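PDB 3IV0: SusD homolog from Bacteroides thetaiotaomicron VPI-5482, which is of unknown function but, as a SusD-family outer-membrane protein, probably binds glycans at the cell surface for uptake by a partner transporter. Local coordinates for residues Gly48-Ala53 with Ala66-Asn71; Thr60-Val65 with Met297-Tyr302; Leu208-Asn213 with Arg229-Leu234. All blocks are in the same frame, centred on the assembly; numbering follows the deposited sequence. Where two conformers were deposited one is given.

Contact 1: residues Gly48-Ala53 with Ala66-Asn71; sequences GDMRCA and AYLANN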
# COMPACT_ATOMS: atom_id res chain seq x y z
N GLY A 48 -0.54 -1.61 -7.55
CA GLY A 48 -1.61 -1.84 -6.59
C GLY A 48 -2.99 -1.39 -7.02
O GLY A 48 -3.98 -2.03 -6.65
N ASP A 49 -3.10 -0.28 -7.75
CA ASP A 49 -4.42 0.18 -8.21
C ASP A 49 -4.77 -0.35 -9.61
O ASP A 49 -5.89 -0.76 -9.85
CB ASP A 49 -4.45 1.69 -8.24
CG ASP A 49 -4.27 2.29 -6.90
OD1 ASP A 49 -5.04 1.94 -6.00
OD2 ASP A 49 -3.38 3.17 -6.77
N MSE A 50 -3.84 -0.27 -10.54
CA MSE A 50 -4.15 -0.39 -11.97
C MSE A 50 -4.11 -1.82 -12.50
O MSE A 50 -4.85 -2.18 -13.43
CB MSE A 50 -3.17 0.50 -12.74
CG MSE A 50 -3.34 2.02 -12.45
SE MSE A 50 -2.03 3.04 -13.34
CE MSE A 50 -2.72 2.96 -15.13
N ARG A 51 -3.25 -2.65 -11.95
CA ARG A 51 -3.02 -3.97 -12.48
C ARG A 51 -4.24 -4.85 -12.28
O ARG A 51 -4.78 -4.95 -11.17
CB ARG A 51 -1.82 -4.60 -11.80
CG ARG A 51 -1.36 -5.86 -12.49
CD ARG A 51 -0.05 -6.34 -11.91
NE ARG A 51 0.39 -7.58 -12.54
CZ ARG A 51 1.49 -8.22 -12.20
NH1 ARG A 51 2.25 -7.77 -11.21
NH2 ARG A 51 1.82 -9.34 -12.78
N CYS A 52 -4.72 -5.47 -13.36
CA CYS A 52 -5.94 -6.28 -13.37
C CYS A 52 -7.19 -5.51 -12.98
O CYS A 52 -8.19 -6.12 -12.62
CB CYS A 52 -5.80 -7.55 -12.51
SG CYS A 52 -4.48 -8.64 -13.07
N ALA A 53 -7.14 -4.16 -13.00
CA ALA A 53 -8.29 -3.34 -12.75
C ALA A 53 -9.10 -3.14 -14.05
O ALA A 53 -8.50 -3.09 -15.14
CB ALA A 53 -7.86 -1.97 -12.20
N ALA A 66 -3.76 -0.29 -20.64
CA ALA A 66 -4.24 -1.61 -21.07
C ALA A 66 -3.30 -2.73 -20.67
O ALA A 66 -3.75 -3.79 -20.28
CB ALA A 66 -4.50 -1.67 -22.61
N TYR A 67 -1.99 -2.54 -20.83
CA TYR A 67 -1.08 -3.59 -20.40
C TYR A 67 -1.31 -3.96 -18.93
O TYR A 67 -1.39 -5.16 -18.58
CB TYR A 67 0.36 -3.19 -20.62
CG TYR A 67 0.76 -2.95 -22.07
CD1 TYR A 67 0.19 -3.63 -23.13
CD2 TYR A 67 1.78 -2.06 -22.35
CE1 TYR A 67 0.61 -3.39 -24.44
CE2 TYR A 67 2.21 -1.84 -23.62
CZ TYR A 67 1.62 -2.49 -24.66
OH TYR A 67 2.09 -2.23 -25.93
N LEU A 68 -1.41 -2.97 -18.06
CA LEU A 68 -1.68 -3.26 -16.65
C LEU A 68 -3.01 -3.93 -16.46
O LEU A 68 -3.11 -4.96 -15.77
CB LEU A 68 -1.59 -1.98 -15.83
CG LEU A 68 -0.16 -1.49 -15.67
CD1 LEU A 68 -0.15 -0.04 -15.23
CD2 LEU A 68 0.64 -2.38 -14.70
N ALA A 69 -4.05 -3.39 -17.10
CA ALA A 69 -5.39 -3.95 -16.98
C ALA A 69 -5.44 -5.42 -17.34
O ALA A 69 -6.20 -6.19 -16.75
CB ALA A 69 -6.37 -3.18 -17.89
N ASN A 70 -4.65 -5.78 -18.34
CA ASN A 70 -4.65 -7.12 -18.93
C ASN A 70 -3.56 -8.02 -18.43
O ASN A 70 -3.38 -9.14 -18.91
CB ASN A 70 -4.52 -7.00 -20.45
CG ASN A 70 -5.72 -6.34 -21.10
OD1 ASN A 70 -6.84 -6.43 -20.60
ND2 ASN A 70 -5.47 -5.66 -22.22
N ASN A 71 -2.77 -7.54 -17.46
CA ASN A 71 -1.63 -8.31 -16.97
C ASN A 71 -0.65 -8.70 -18.07
O ASN A 71 0.04 -9.73 -17.97
CB ASN A 71 -2.11 -9.54 -16.16
CG ASN A 71 -1.01 -10.13 -15.29
OD1 ASN A 71 -0.23 -9.37 -14.69
ND2 ASN A 71 -0.89 -11.45 -15.26

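Contact 2: residues Thr60-Val65 with Met297-Tyr302; sequences TGDKYV and MPLFCY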
# COMPACT_ATOMS: atom_id res chain seq x y z
N THR A 60 -5.62 5.80 -26.35
CA THR A 60 -5.03 4.47 -26.52
C THR A 60 -3.50 4.52 -26.63
O THR A 60 -2.83 3.52 -26.40
CB THR A 60 -5.61 3.74 -27.77
OG1 THR A 60 -5.23 4.43 -28.96
CG2 THR A 60 -7.11 3.66 -27.69
N GLY A 61 -2.95 5.67 -27.00
CA GLY A 61 -1.50 5.88 -26.97
C GLY A 61 -0.82 5.69 -25.61
O GLY A 61 0.41 5.46 -25.55
N ASP A 62 -1.59 5.81 -24.52
CA ASP A 62 -1.10 5.52 -23.15
C ASP A 62 -1.19 4.02 -22.92
O ASP A 62 -2.07 3.50 -22.20
CB ASP A 62 -1.94 6.29 -22.13
CG ASP A 62 -1.79 7.79 -22.27
OD1 ASP A 62 -0.64 8.25 -22.49
OD2 ASP A 62 -2.78 8.52 -22.10
N LYS A 63 -0.28 3.32 -23.56
CA LYS A 63 -0.41 1.89 -23.76
C LYS A 63 -0.32 1.11 -22.46
O LYS A 63 -0.92 0.05 -22.32
CB LYS A 63 0.67 1.42 -24.73
CG LYS A 63 0.41 1.89 -26.15
CD LYS A 63 1.52 1.42 -27.07
CE LYS A 63 1.16 1.76 -28.51
NZ LYS A 63 2.27 1.52 -29.46
N TYR A 64 0.39 1.66 -21.49
CA TYR A 64 0.60 0.99 -20.21
C TYR A 64 -0.70 0.75 -19.45
O TYR A 64 -0.79 -0.23 -18.70
CB TYR A 64 1.59 1.75 -19.33
CG TYR A 64 1.18 3.13 -18.92
CD1 TYR A 64 0.48 3.35 -17.76
CD2 TYR A 64 1.55 4.23 -19.69
CE1 TYR A 64 0.11 4.62 -17.37
CE2 TYR A 64 1.17 5.52 -19.31
CZ TYR A 64 0.46 5.70 -18.14
OH TYR A 64 0.13 6.96 -17.73
N VAL A 65 -1.74 1.56 -19.69
CA VAL A 65 -3.00 1.35 -19.01
C VAL A 65 -3.58 -0.02 -19.35
O VAL A 65 -3.93 -0.79 -18.47
CB VAL A 65 -4.02 2.46 -19.31
CG1 VAL A 65 -5.37 2.10 -18.67
CG2 VAL A 65 -3.47 3.80 -18.79
N MSE A 297 -9.99 15.38 -20.25
CA MSE A 297 -10.34 14.03 -19.77
C MSE A 297 -9.17 13.51 -18.93
O MSE A 297 -8.04 13.93 -19.12
CB MSE A 297 -10.65 13.06 -20.93
CG MSE A 297 -9.46 12.76 -21.85
SE MSE A 297 -9.90 12.35 -23.74
CE MSE A 297 -8.14 12.60 -24.46
N PRO A 298 -9.46 12.59 -17.99
CA PRO A 298 -8.37 11.98 -17.20
C PRO A 298 -7.56 10.98 -17.99
O PRO A 298 -7.83 10.70 -19.14
CB PRO A 298 -9.10 11.25 -16.08
CG PRO A 298 -10.52 11.63 -16.16
CD PRO A 298 -10.77 12.06 -17.59
N LEU A 299 -6.57 10.37 -17.33
CA LEU A 299 -5.82 9.30 -17.96
C LEU A 299 -6.67 8.06 -18.24
O LEU A 299 -6.58 7.44 -19.30
CB LEU A 299 -4.63 8.92 -17.06
CG LEU A 299 -3.73 7.81 -17.59
CD1 LEU A 299 -2.89 8.34 -18.71
CD2 LEU A 299 -2.81 7.28 -16.47
N PHE A 300 -7.49 7.66 -17.26
CA PHE A 300 -8.31 6.47 -17.39
C PHE A 300 -9.56 6.55 -16.55
O PHE A 300 -9.70 7.40 -15.69
CB PHE A 300 -7.53 5.17 -17.07
CG PHE A 300 -7.05 5.04 -15.63
CD1 PHE A 300 -7.91 4.60 -14.62
CD2 PHE A 300 -5.75 5.31 -15.30
CE1 PHE A 300 -7.47 4.45 -13.31
CE2 PHE A 300 -5.31 5.18 -13.99
CZ PHE A 300 -6.16 4.74 -13.00
N CYS A 301 -10.47 5.62 -16.83
CA CYS A 301 -11.66 5.47 -16.03
C CYS A 301 -11.98 4.00 -15.77
O CYS A 301 -11.56 3.12 -16.50
CB CYS A 301 -12.87 6.16 -16.69
SG CYS A 301 -13.40 5.47 -18.27
N TYR A 302 -12.77 3.79 -14.73
CA TYR A 302 -13.26 2.48 -14.35
C TYR A 302 -14.54 2.14 -15.09
O TYR A 302 -15.39 3.01 -15.30
CB TYR A 302 -13.58 2.47 -12.85
CG TYR A 302 -12.33 2.34 -11.98
CD1 TYR A 302 -11.56 3.44 -11.70
CD2 TYR A 302 -11.90 1.11 -11.54
CE1 TYR A 302 -10.42 3.34 -10.93
CE2 TYR A 302 -10.73 0.99 -10.76
CZ TYR A 302 -10.02 2.12 -10.48
OH TYR A 302 -8.87 2.04 -9.72
O HOH W 1 -5.41 8.27 -21.53

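Contact 3: residues Leu208-Asn213 with Arg229-Leu234; sequences LMMHIN and RNVVSL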
# COMPACT_ATOMS: atom_id res chain seq x y z
N LEU A 208 1.42 -3.39 9.19
CA LEU A 208 2.35 -4.13 8.36
C LEU A 208 2.36 -5.62 8.73
O LEU A 208 2.33 -6.49 7.88
CB LEU A 208 3.75 -3.54 8.47
CG LEU A 208 4.84 -4.29 7.70
CD1 LEU A 208 4.49 -4.52 6.23
CD2 LEU A 208 6.20 -3.63 7.86
N MSE A 209 2.35 -5.92 10.01
CA MSE A 209 2.34 -7.30 10.44
C MSE A 209 1.09 -8.03 10.03
O MSE A 209 1.13 -9.20 9.67
CB MSE A 209 2.55 -7.39 11.94
CG MSE A 209 3.97 -7.00 12.45
SE MSE A 209 4.19 -7.15 14.34
CE MSE A 209 4.26 -9.14 14.53
N MSE A 210 -0.05 -7.32 10.04
CA MSE A 210 -1.28 -7.93 9.58
C MSE A 210 -1.21 -8.27 8.11
O MSE A 210 -1.58 -9.37 7.70
CB MSE A 210 -2.50 -7.06 9.86
CG MSE A 210 -2.68 -6.76 11.31
SE MSE A 210 -4.04 -5.42 11.75
CE MSE A 210 -5.48 -6.42 11.46
N HIS A 211 -0.66 -7.36 7.31
CA HIS A 211 -0.49 -7.61 5.89
C HIS A 211 0.45 -8.77 5.63
O HIS A 211 0.18 -9.63 4.79
CB HIS A 211 0.04 -6.36 5.22
CG HIS A 211 -1.02 -5.48 4.70
ND1 HIS A 211 -1.70 -4.55 5.46
CD2 HIS A 211 -1.52 -5.43 3.45
CE1 HIS A 211 -2.60 -3.95 4.68
NE2 HIS A 211 -2.50 -4.47 3.46
N ILE A 212 1.55 -8.85 6.35
CA ILE A 212 2.53 -9.91 6.13
C ILE A 212 1.90 -11.26 6.46
O ILE A 212 2.00 -12.22 5.67
CB ILE A 212 3.82 -9.68 6.93
CG1 ILE A 212 4.60 -8.49 6.40
CG2 ILE A 212 4.71 -10.94 6.90
CD1 ILE A 212 5.72 -8.05 7.33
N ASN A 213 1.21 -11.36 7.59
CA ASN A 213 0.50 -12.60 7.93
C ASN A 213 -0.48 -13.00 6.83
O ASN A 213 -0.60 -14.17 6.50
CB ASN A 213 -0.24 -12.43 9.24
CG ASN A 213 0.63 -12.75 10.44
OD1 ASN A 213 0.99 -13.91 10.67
ND2 ASN A 213 1.00 -11.72 11.20
N ARG A 229 -4.78 -16.38 13.16
CA ARG A 229 -4.78 -16.11 14.58
C ARG A 229 -3.86 -14.96 14.94
O ARG A 229 -4.13 -14.16 15.86
CB ARG A 229 -4.41 -17.39 15.37
CG ARG A 229 -5.52 -18.40 15.43
CD ARG A 229 -5.08 -19.62 16.24
NE ARG A 229 -6.17 -20.57 16.35
CZ ARG A 229 -6.02 -21.82 16.78
NH1 ARG A 229 -4.83 -22.25 17.17
NH2 ARG A 229 -7.07 -22.62 16.83
N ASN A 230 -2.72 -14.87 14.26
CA ASN A 230 -1.82 -13.76 14.46
C ASN A 230 -2.51 -12.45 14.13
O ASN A 230 -2.35 -11.46 14.81
CB ASN A 230 -0.58 -13.89 13.57
CG ASN A 230 0.37 -15.01 14.00
OD1 ASN A 230 0.27 -15.57 15.11
ND2 ASN A 230 1.29 -15.35 13.10
N VAL A 231 -3.26 -12.42 13.04
CA VAL A 231 -3.95 -11.18 12.65
C VAL A 231 -4.98 -10.81 13.70
O VAL A 231 -5.13 -9.64 14.05
CB VAL A 231 -4.62 -11.29 11.29
CG1 VAL A 231 -5.45 -10.06 10.98
CG2 VAL A 231 -3.58 -11.52 10.19
N VAL A 232 -5.71 -11.80 14.23
CA VAL A 232 -6.66 -11.52 15.32
C VAL A 232 -5.97 -10.95 16.55
O VAL A 232 -6.43 -9.97 17.16
CB VAL A 232 -7.47 -12.78 15.66
CG1 VAL A 232 -8.30 -12.57 16.92
CG2 VAL A 232 -8.35 -13.18 14.47
N SER A 233 -4.83 -11.55 16.91
CA SER A 233 -4.03 -11.03 18.01
C SER A 233 -3.64 -9.57 17.78
O SER A 233 -3.74 -8.73 18.67
CB SER A 233 -2.75 -11.87 18.18
OG SER A 233 -1.96 -11.41 19.26
N LEU A 234 -3.17 -9.29 16.57
CA LEU A 234 -2.76 -7.96 16.19
C LEU A 234 -3.93 -6.98 16.22
O LEU A 234 -3.81 -5.82 16.63
CB LEU A 234 -2.14 -8.01 14.80
CG LEU A 234 -0.72 -8.61 14.81
CD1 LEU A 234 -0.34 -9.03 13.44
CD2 LEU A 234 0.28 -7.56 15.40

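Contact 1: residues Gly48-Ala53 with Ala66-Asn71
R51 grips N71 side-on, with two nitrogens on a single oxygen: R51 NE lies 2.9 Å and R51 NH2 2.8 Å from N71 OD1. The oxygen sits almost in the guanidinium plane, whereas the amide plane is turned 30° from it; NH2 lies on a lone pair of OD1, in the carbonyl plane, while NE stands above that plane. R51 reaches this far because its chain is extended from CG to NE, with CG anti to the backbone N. The other end of the amide, N71 ND2, bonds to A458 O, and R51 also donates to T460 O and makes a cation-pi contact with W461, tying both to the C-terminal region; the hydrogen bonds would hold the two groups in place. On the backbone, C52 N donates to L68 O over 2.9 Å in a nearly straight bond (172°). L68 O also accepts from N71 N within its own helix end, and R51 CA adds a CA-H...O contact to it. Farther out, C52 SG rests on N71 CB at 4.0 Å. L68 CD1 packs obliquely against M50, 4.0 Å from M50 CB, with the selenomethionine bent at chi3. A type II turn, M50 to A53, thus leaves helix 43-50 and docks on the C-terminal end of helix 63-69, which N71, with positive phi, closes as a Schellman motif.

Contact 2: residues Thr60-Val65 with Met297-Tyr302
A single water is held by two hydrogen bonds, both of which it donates: it lies 2.7 Å from D62 OD2 and 2.7 Å from L299 O. It is the polar link between the segments, bridging the carboxylate to the backbone carbonyl of L299. The direct contacts are van der Waals, between the L299 methyls and the D62 and Y64 oxygens and between V65 and L299 or F300. D62 is also the centre of an inverse gamma turn just ahead of helix 63-69. L299 CD1 comes 3.4 Å from D62 OD2, the two side chains crossing obliquely. The other methyl, L299 CD2, meets Y64 tip to tip, 3.2 Å from Y64 OH; the tyrosine has CG in the crowded position between backbone N and carbonyl carbon (chi1 63°), and its ring meets that of Y46. Strand 300-302 pairs antiparallel with strand 55-57 in a two-stranded sheet, L299 bonding through its backbone to Y58 and C301 to T56, and the start of helix 63-69 packs against this strand pair. V65 points into the join. The V65 and L299 side chains slide past each other in opposite directions, with V65 CG2 4.2 Å from L299 CG, while V65 CG1 lies 4.1 Å from F300 CB. I55 of the partner strand touches both V65 and F300.

Contact 3: residues Leu208-Asn213 with Arg229-Leu234
M209 opens the contact, its CB set against L234 CD1 at 3.6 Å, the two side chains crossing at about a right angle; its SE end approaches the other methyl, L234 CD2. M210 works on two neighbours at once. The M210 and L234 side chains slide past each other in opposite directions, M210 CG 3.7 Å from L234 CB, and the bend at chi3 carries M210 CE to V231 CG1, 3.7 Å away. Helices 202-219 and 224-238 form an antiparallel hairpin here, the short segments running at 167° with axes 9.1 Å apart, consistent with the TPR-like helical pairs of SusD proteins; M210 and V231 also touch helix 367-381, which lies against the pair. One turn on, N213 brings a polar group into this largely apolar interface. Its OD1 accepts from N230 ND2 over 2.8 Å, a fairly straight bond (166°) in which the donor stands above the N213 carbonyl plane and the two amides are turned 68° apart. A more bent bond runs from N213 ND2 to M209 O, 3.0 Å away one turn back, the donor above the M209 carbonyl plane; N213 N also uses that oxygen. N213 CB meets V231 CG2 at 3.6 Å, and N230 OD1 in turn accepts from Q226 NE2.

Overall arrangement
From the N terminus, helix 43-50 ends in the turn that contact 1 joins to the end of helix 63-69, closing a short loop that includes strand 55-57. Contact 2 starts inside that loop, at 60-65, and finishes 232 residues later at 297-302, so the two cross along the chain. They share helix 63-69 and touch in space: M50 CE lies 3.6 Å from F300 CE2, joining the end of helix 43-50 to strand 300-302. Contact 3 closes a local helical hairpin nested within the long loop of contact 2. Its centre is about 27 Å from that of contact 1 and 36 Å from that of contact 2, on the opposite side of the chain's centre from contact 2.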